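Local coordinates for ESX-5 secretion-associated protein EspG5 (Mycobacterium marinum, PDB 6VJ5), which acts as a specific chaperone for cognate PE/PPE proteins, preventing aggregation of PE/PPE dimers, and is required for secretion of LipY and PE31/PPE18, at residues Ala253-Ala258 with Trp267-Pro272. Numbering follows the deposited sequence.
Sequences ALYQQA and WLAICP
Tyr255 lays one face of its ring over the methyl of Ala269, its partner in an antiparallel hydrogen-bonded pair. Ala269 CB sits 3.8 Å from the Tyr255 ring centroid, displaced toward the rim, and touches Tyr255 CE1 and CZ at 3.6 Å each. Tyr255 CG stands between the backbone N and the carbonyl carbon (chi1 62°), and the ring beyond it reaches Ala269 and Cys271 on the partner strand. Cys271 SG joins on the same side of the sheet in an oblique sulfur-aromatic contact, 4.0 Å from Tyr255 OH. The backbones of the Tyr255-Ala269 pair are bonded in both directions: Ala269 N to Tyr255 O at 2.7 Å, and Tyr255 N to Ala269 O at a longer 3.2 Å. A second reciprocal pair, between Ala253 and Cys271, continues the ladder. These are the two strands of a beta hairpin, 250-256 and 267-272, set inside the large antiparallel sheet of EspG5, with strand 234-247 flanking the first and strand 172-175 the second. Turning to the other face, Leu254 and Ile270 stand side by side and point the same way, Leu254 CD2 touching Ile270 CG1 at 3.7 Å. Leu268, with CG anti to the backbone N (chi1 -173°), rests CD1 against the backbone carbonyl of Tyr255. Helix 176-188 covers Leu268 and Ile270 through Met179, while Leu254 also packs on an apolar side chain of another protein's chain, and Gln256 NE2 hydrogen-bonds to a polar side chain there. Toward the hairpin's connecting loop, part of it unmodelled, the contact opens to solvent: Gln257 N bonds Trp267 O at 3.3 Å, Gln257 is partly exposed, and the side chain of exposed Trp267 leads away from the partner strand and touches Pro175.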
loop_
_atom_site.group_PDB
_atom_site.type_symbol
_atom_site.label_atom_id
_atom_site.label_comp_id
_atom_site.label_asym_id
_atom_site.label_seq_id
_atom_site.Cartn_x
_atom_site.Cartn_y
_atom_site.Cartn_z
ATOM N N ALA C 253 -23.840 -29.290 13.768
ATOM C CA ALA C 253 -22.429 -28.996 13.976
ATOM C C ALA C 253 -21.594 -29.913 13.099
ATOM O O ALA C 253 -21.801 -31.129 13.097
ATOM C CB ALA C 253 -22.034 -29.180 15.443
ATOM N N LEU C 254 -20.644 -29.330 12.372
ATOM C CA LEU C 254 -19.746 -30.070 11.499
ATOM C C LEU C 254 -18.311 -29.719 11.848
ATOM O O LEU C 254 -17.982 -28.547 12.052
ATOM C CB LEU C 254 -20.009 -29.741 10.027
ATOM C CG LEU C 254 -21.449 -29.908 9.550
ATOM C CD1 LEU C 254 -21.726 -28.993 8.373
ATOM C CD2 LEU C 254 -21.699 -31.357 9.170
ATOM N N TYR C 255 -17.454 -30.732 11.902
ATOM C CA TYR C 255 -16.049 -30.474 12.177
ATOM C C TYR C 255 -15.233 -31.719 11.883
ATOM O O TYR C 255 -15.736 -32.842 11.971
ATOM C CB TYR C 255 -15.842 -30.044 13.632
ATOM C CG TYR C 255 -16.243 -31.102 14.635
ATOM C CD1 TYR C 255 -15.346 -32.085 15.028
ATOM C CD2 TYR C 255 -17.518 -31.119 15.189
ATOM C CE1 TYR C 255 -15.703 -33.050 15.944
ATOM C CE2 TYR C 255 -17.883 -32.086 16.108
ATOM C CZ TYR C 255 -16.970 -33.048 16.481
ATOM O OH TYR C 255 -17.322 -34.015 17.392
ATOM N N GLN C 256 -13.971 -31.504 11.524
ATOM C CA GLN C 256 -13.025 -32.599 11.388
ATOM C C GLN C 256 -12.537 -33.033 12.764
ATOM O O GLN C 256 -12.503 -32.244 13.712
ATOM C CB GLN C 256 -11.833 -32.182 10.527
ATOM C CG GLN C 256 -12.090 -32.244 9.038
ATOM C CD GLN C 256 -10.993 -31.575 8.235
ATOM O OE1 GLN C 256 -10.011 -32.208 7.845
ATOM N NE2 GLN C 256 -11.154 -30.286 7.986
ATOM N N GLN C 257 -12.156 -34.298 12.867
ATOM C CA GLN C 257 -11.550 -34.829 14.078
ATOM C C GLN C 257 -10.047 -34.963 13.880
ATOM O O GLN C 257 -9.562 -35.114 12.757
ATOM C CB GLN C 257 -12.167 -36.177 14.438
ATOM C CG GLN C 257 -13.577 -36.047 14.971
ATOM C CD GLN C 257 -14.171 -37.373 15.361
ATOM O OE1 GLN C 257 -13.740 -38.421 14.883
ATOM N NE2 GLN C 257 -15.167 -37.339 16.241
ATOM N N ALA C 258 -9.313 -34.891 14.990
ATOM C CA ALA C 258 -7.857 -34.940 14.944
ATOM C C ALA C 258 -7.376 -36.167 14.180
ATOM O O ALA C 258 -7.837 -37.287 14.418
ATOM C CB ALA C 258 -7.294 -34.946 16.367
ATOM N N TRP C 267 -11.597 -37.314 8.516
ATOM C CA TRP C 267 -12.975 -37.651 8.855
ATOM C C TRP C 267 -13.731 -36.398 9.275
ATOM O O TRP C 267 -13.226 -35.605 10.077
ATOM C CB TRP C 267 -13.023 -38.689 9.985
ATOM C CG TRP C 267 -12.460 -40.013 9.587
ATOM C CD1 TRP C 267 -11.148 -40.382 9.600
ATOM C CD2 TRP C 267 -13.191 -41.145 9.103
ATOM N NE1 TRP C 267 -11.015 -41.673 9.151
ATOM C CE2 TRP C 267 -12.255 -42.165 8.841
ATOM C CE3 TRP C 267 -14.545 -41.398 8.866
ATOM C CZ2 TRP C 267 -12.628 -43.414 8.355
ATOM C CZ3 TRP C 267 -14.914 -42.640 8.380
ATOM C CH2 TRP C 267 -13.960 -43.631 8.131
ATOM N N LEU C 268 -14.938 -36.229 8.738
ATOM C CA LEU C 268 -15.832 -35.145 9.124
ATOM C C LEU C 268 -16.892 -35.694 10.069
ATOM O O LEU C 268 -17.551 -36.692 9.761
ATOM C CB LEU C 268 -16.494 -34.507 7.901
ATOM C CG LEU C 268 -17.328 -33.251 8.178
ATOM C CD1 LEU C 268 -16.438 -32.059 8.530
ATOM C CD2 LEU C 268 -18.233 -32.918 6.997
ATOM N N ALA C 269 -17.038 -35.051 11.222
ATOM C CA ALA C 269 -18.061 -35.405 12.191
ATOM C C ALA C 269 -19.316 -34.594 11.910
ATOM O O ALA C 269 -19.253 -33.368 11.779
ATOM C CB ALA C 269 -17.571 -35.141 13.615
ATOM N N ILE C 270 -20.445 -35.283 11.788
ATOM C CA ILE C 270 -21.748 -34.657 11.601
ATOM C C ILE C 270 -22.552 -34.947 12.857
ATOM O O ILE C 270 -22.841 -36.111 13.157
ATOM C CB ILE C 270 -22.463 -35.177 10.345
ATOM C CG1 ILE C 270 -21.554 -35.010 9.127
ATOM C CG2 ILE C 270 -23.772 -34.426 10.141
ATOM C CD1 ILE C 270 -22.056 -35.722 7.891
ATOM N N CYS C 271 -22.900 -33.899 13.595
ATOM C CA CYS C 271 -23.418 -34.030 14.946
ATOM C C CYS C 271 -24.564 -33.060 15.168
ATOM O O CYS C 271 -24.653 -32.032 14.489
ATOM C CB CYS C 271 -22.316 -33.752 15.982
ATOM S SG CYS C 271 -20.952 -34.940 15.961
ATOM N N PRO C 272 -25.471 -33.375 16.091
ATOM C CA PRO C 272 -26.428 -32.362 16.545
ATOM C C PRO C 272 -25.726 -31.373 17.457
ATOM O O PRO C 272 -24.904 -31.751 18.295
ATOM C CB PRO C 272 -27.487 -33.177 17.295
ATOM C CG PRO C 272 -26.733 -34.367 17.811
ATOM C CD PRO C 272 -25.649 -34.666 16.787
#